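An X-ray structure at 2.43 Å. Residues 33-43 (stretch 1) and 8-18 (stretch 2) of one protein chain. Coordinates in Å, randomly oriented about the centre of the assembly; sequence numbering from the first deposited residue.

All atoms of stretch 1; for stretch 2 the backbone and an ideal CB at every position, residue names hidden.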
# COMPACT_ATOMS: atom_id res chain seq x y z
N ILE A 33 26.77 -0.07 -8.50
CA ILE A 33 25.52 -0.51 -9.13
C ILE A 33 25.69 -1.95 -9.60
O ILE A 33 26.68 -2.29 -10.27
CB ILE A 33 25.12 0.41 -10.31
CG1 ILE A 33 26.14 0.34 -11.45
CG2 ILE A 33 24.95 1.85 -9.82
CD1 ILE A 33 25.73 1.16 -12.68
N ASP A 34 24.73 -2.79 -9.23
CA ASP A 34 24.72 -4.19 -9.63
C ASP A 34 23.82 -4.46 -10.82
O ASP A 34 24.09 -5.40 -11.59
CB ASP A 34 24.19 -5.07 -8.48
CG ASP A 34 25.25 -5.45 -7.49
OD1 ASP A 34 26.40 -5.70 -7.92
OD2 ASP A 34 24.94 -5.52 -6.28
N THR A 35 22.77 -3.67 -11.00
CA THR A 35 21.72 -3.98 -11.95
C THR A 35 21.41 -2.77 -12.81
O THR A 35 21.65 -1.62 -12.42
CB THR A 35 20.44 -4.42 -11.23
OG1 THR A 35 19.66 -3.26 -10.90
CG2 THR A 35 20.78 -5.16 -9.93
N ILE A 36 20.88 -3.05 -13.99
CA ILE A 36 20.30 -2.03 -14.86
C ILE A 36 18.83 -2.38 -15.05
O ILE A 36 18.50 -3.54 -15.33
CB ILE A 36 21.01 -1.94 -16.22
CG1 ILE A 36 22.44 -1.43 -16.04
CG2 ILE A 36 20.23 -1.03 -17.15
CD1 ILE A 36 23.27 -1.50 -17.30
N GLU A 37 17.96 -1.39 -14.90
CA GLU A 37 16.54 -1.54 -15.19
C GLU A 37 16.21 -0.69 -16.41
O GLU A 37 16.35 0.53 -16.37
CB GLU A 37 15.67 -1.14 -14.00
CG GLU A 37 15.68 -2.13 -12.85
CD GLU A 37 14.71 -1.74 -11.75
OE1 GLU A 37 14.13 -0.64 -11.83
OE2 GLU A 37 14.53 -2.55 -10.81
N PHE A 38 15.79 -1.34 -17.49
CA PHE A 38 15.31 -0.66 -18.68
C PHE A 38 13.79 -0.58 -18.64
O PHE A 38 13.11 -1.32 -17.93
CB PHE A 38 15.77 -1.39 -19.94
CG PHE A 38 17.24 -1.24 -20.22
CD1 PHE A 38 17.75 -0.05 -20.72
CD2 PHE A 38 18.11 -2.29 -19.98
CE1 PHE A 38 19.10 0.08 -20.99
CE2 PHE A 38 19.47 -2.16 -20.24
CZ PHE A 38 19.96 -0.97 -20.74
N GLY A 39 13.25 0.36 -19.43
CA GLY A 39 11.84 0.65 -19.39
C GLY A 39 11.08 0.28 -20.64
O GLY A 39 11.50 -0.61 -21.40
N GLU A 40 9.96 0.96 -20.88
CA GLU A 40 9.09 0.60 -21.99
C GLU A 40 9.75 0.92 -23.33
O GLU A 40 9.80 0.07 -24.23
CB GLU A 40 7.76 1.36 -21.88
CG GLU A 40 6.65 0.81 -22.77
CD GLU A 40 5.35 1.59 -22.63
OE1 GLU A 40 5.39 2.76 -22.17
OE2 GLU A 40 4.29 1.04 -22.99
N LYS A 41 10.29 2.12 -23.47
CA LYS A 41 10.66 2.64 -24.78
C LYS A 41 12.06 2.24 -25.24
O LYS A 41 12.36 2.38 -26.43
CB LYS A 41 10.54 4.16 -24.80
CG LYS A 41 9.11 4.68 -24.68
CD LYS A 41 8.31 4.38 -25.94
CE LYS A 41 6.92 5.01 -25.90
NZ LYS A 41 6.18 4.82 -27.17
N PHE A 42 12.92 1.77 -24.34
CA PHE A 42 14.29 1.49 -24.73
C PHE A 42 14.34 0.38 -25.77
O PHE A 42 13.80 -0.72 -25.57
CB PHE A 42 15.13 1.09 -23.51
CG PHE A 42 16.54 0.71 -23.86
CD1 PHE A 42 17.47 1.68 -24.19
CD2 PHE A 42 16.94 -0.62 -23.85
CE1 PHE A 42 18.77 1.33 -24.52
CE2 PHE A 42 18.23 -0.97 -24.17
CZ PHE A 42 19.15 0.01 -24.51
N ASN A 43 15.00 0.66 -26.90
CA ASN A 43 15.17 -0.30 -27.98
C ASN A 43 16.45 0.05 -28.74
O ASN A 43 16.44 0.55 -29.86
CB ASN A 43 13.94 -0.31 -28.90
CG ASN A 43 13.93 -1.49 -29.86
OD1 ASN A 43 14.58 -2.50 -29.61
ND2 ASN A 43 13.20 -1.35 -30.95
N UNK A 8 20.44 2.76 -4.37
CA UNK A 8 21.21 1.63 -3.86
C UNK A 8 22.15 1.08 -4.92
O UNK A 8 23.09 1.77 -5.31
CB UNK A 8 20.27 0.53 -3.37
N UNK A 9 21.92 -0.14 -5.37
CA UNK A 9 22.70 -0.72 -6.45
C UNK A 9 22.04 -0.66 -7.81
O UNK A 9 22.69 -0.90 -8.83
CB UNK A 9 23.02 -2.18 -6.12
N UNK A 10 20.75 -0.36 -7.85
CA UNK A 10 19.95 -0.43 -9.07
C UNK A 10 19.94 0.94 -9.74
O UNK A 10 19.51 1.94 -9.16
CB UNK A 10 18.52 -0.90 -8.77
N UNK A 11 20.42 0.98 -10.98
CA UNK A 11 20.22 2.10 -11.88
C UNK A 11 19.00 1.84 -12.76
O UNK A 11 18.91 0.79 -13.40
CB UNK A 11 21.47 2.34 -12.73
N UNK A 12 18.07 2.79 -12.78
CA UNK A 12 16.84 2.70 -13.56
C UNK A 12 16.83 3.83 -14.57
O UNK A 12 16.84 5.00 -14.19
CB UNK A 12 15.60 2.76 -12.66
N UNK A 13 16.79 3.49 -15.86
CA UNK A 13 16.61 4.50 -16.89
C UNK A 13 15.16 5.00 -16.89
O UNK A 13 14.27 4.42 -16.26
CB UNK A 13 16.99 3.94 -18.26
N UNK A 14 14.93 6.10 -17.62
CA UNK A 14 13.59 6.64 -17.74
C UNK A 14 12.69 5.62 -18.42
O UNK A 14 13.15 4.78 -19.19
CB UNK A 14 13.60 7.96 -18.52
N UNK A 15 11.39 5.69 -18.13
CA UNK A 15 10.46 4.82 -18.83
C UNK A 15 10.29 5.25 -20.28
O UNK A 15 9.74 4.48 -21.08
CB UNK A 15 9.10 4.81 -18.12
N UNK A 16 10.76 6.45 -20.62
CA UNK A 16 10.71 6.96 -21.99
C UNK A 16 12.10 6.99 -22.62
O UNK A 16 12.25 7.46 -23.75
CB UNK A 16 10.09 8.36 -22.01
N UNK A 17 13.10 6.46 -21.91
CA UNK A 17 14.49 6.57 -22.34
C UNK A 17 14.75 5.60 -23.49
O UNK A 17 14.57 4.39 -23.34
CB UNK A 17 15.44 6.29 -21.18
N UNK A 18 15.15 6.14 -24.64
CA UNK A 18 15.45 5.36 -25.83
C UNK A 18 16.59 6.09 -26.55
O UNK A 18 16.42 6.68 -27.61
CB UNK A 18 14.22 5.19 -26.73

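Position 8 has phi 56° and psi -115°, a backbone that favours Gly, and nothing of stretch 1 lies within 5.5 Å of its ideal CB. Stretch 1 sets no demand here. The residue is Glu8, not what the backbone alone would suggest, its carboxylate far from the contact.

At position 9 the CB points sideways, 3.6 Å from Asp34 N. A small or polar side chain would suit. The residue is Thr9; its CG2 lies 3.7 Å from Asp34 OD2.

Positions 10 to 12 pair in parallel register with Thr35, Ile36 and Glu37, so their side chains alternate between the sheet's two faces. Position 11 bonds to stretch 1 through both its N, to Thr35 O (3.2 Å), and its O, from Glu37 N (2.8 Å).

Position 10 shares a face with Thr35 and Glu37; its ideal CB is 3.4 Å from Thr35 OG1. Beta-branched residues fit the strand, and a polar one could address the hydroxyl. Ile10 is found, packing CG2 3.5 Å from Glu37 CD, against the carboxylate end of that side chain.

Position 11 turns to the face of Ile36, with Ile33 CD1 4.4 Å from its ideal CB. An aliphatic residue is the natural reading: Leu11, whose CD1 reaches within 4.4 Å of Ile33 CD1.

At position 12, Glu37 OE1 waits 3.8 Å from the ideal CB. A short donor is wanted, Ser or Thr, with Thr favoured by the strand. Thr12 donates from OG1 to Glu37 OE1 at 2.9 Å.

Position 13 gives its N to Glu37 O (3.0 Å); its ideal CB points sideways, 4.7 Å from Phe38 CD1, and a longer chain could reach Ile36. A large apolar side chain would serve. Phe13 lies nearly parallel to the Phe38 ring, planes at 5°, but slid apart with centroids 5.3 Å distant; its edge meets Ile36 CG2.

Position 14 points away and opens a type I turn; with no stretch 1 atom near its CB, many side chains would do. The residue is Asn14.

The CA of position 15 lies close against Gly39: an ideal CB on Gly39 would be 2.9 Å from it, a clash. Polar residues suit the turn. Asn15 brings its end nearer stretch 1, yet its one hydrogen bond across is weak, Lys41 N to Asn15 O at 3.4 Å.

Position 16 points away, though Lys41 CG is 4.6 Å from the ideal CB; a long polar chain could fold back. Glu16 does, OE1 lying 3.9 Å from Lys41 CG.

Position 17 starts sideways with Phe42 within reach of a long apolar group. Phe17 puts its ring edge to Phe42, Phe17 CD2 to Phe42 CD1 4.0 Å.

The ideal CB of position 18 is 3.4 Å from Lys41 O, with Asn43 N seeking an acceptor. Asn or Asp would answer; Asn18 accepts through OD1 at 2.9 Å from Asn43 N.

Stretch 2 (8-18) ETILTFNNEFN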
# COMPACT_ATOMS: atom_id res chain seq x y z
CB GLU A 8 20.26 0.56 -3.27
CG GLU A 8 19.61 1.03 -1.97
CD GLU A 8 18.47 0.13 -1.49
OE1 GLU A 8 17.89 -0.61 -2.32
OE2 GLU A 8 18.12 0.20 -0.28
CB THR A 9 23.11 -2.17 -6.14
OG1 THR A 9 21.91 -2.96 -6.05
CG2 THR A 9 23.90 -2.27 -4.84
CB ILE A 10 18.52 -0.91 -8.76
CG1 ILE A 10 18.58 -2.26 -8.04
CG2 ILE A 10 17.70 -1.00 -10.04
CD1 ILE A 10 17.24 -2.94 -7.86
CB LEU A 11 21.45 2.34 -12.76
CG LEU A 11 21.34 3.48 -13.76
CD1 LEU A 11 22.72 4.05 -14.09
CD2 LEU A 11 20.66 3.01 -15.05
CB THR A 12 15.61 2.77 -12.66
OG1 THR A 12 15.69 1.77 -11.63
CG2 THR A 12 14.33 2.55 -13.47
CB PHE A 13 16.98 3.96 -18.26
CG PHE A 13 18.46 3.86 -18.50
CD1 PHE A 13 19.16 2.73 -18.12
CD2 PHE A 13 19.15 4.90 -19.11
CE1 PHE A 13 20.52 2.64 -18.34
CE2 PHE A 13 20.51 4.81 -19.33
CZ PHE A 13 21.20 3.68 -18.95
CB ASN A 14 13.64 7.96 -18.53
CG ASN A 14 12.64 8.98 -18.03
OD1 ASN A 14 13.03 9.97 -17.42
ND2 ASN A 14 11.36 8.78 -18.34
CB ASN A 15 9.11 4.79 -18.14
CG ASN A 15 8.21 3.69 -18.68
OD1 ASN A 15 7.34 3.94 -19.52
ND2 ASN A 15 8.42 2.47 -18.21
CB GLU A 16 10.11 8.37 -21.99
CG GLU A 16 8.75 8.46 -21.32
CD GLU A 16 7.65 7.79 -22.13
OE1 GLU A 16 7.59 8.03 -23.36
OE2 GLU A 16 6.86 7.03 -21.54
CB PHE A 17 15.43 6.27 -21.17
CG PHE A 17 16.90 6.23 -21.56
CD1 PHE A 17 17.71 7.35 -21.41
CD2 PHE A 17 17.46 5.07 -22.07
CE1 PHE A 17 19.04 7.30 -21.77
CE2 PHE A 17 18.79 5.02 -22.43
CZ PHE A 17 19.59 6.14 -22.28
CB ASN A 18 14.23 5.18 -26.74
CG ASN A 18 14.48 4.16 -27.83
OD1 ASN A 18 15.44 3.39 -27.78
ND2 ASN A 18 13.62 4.16 -28.84
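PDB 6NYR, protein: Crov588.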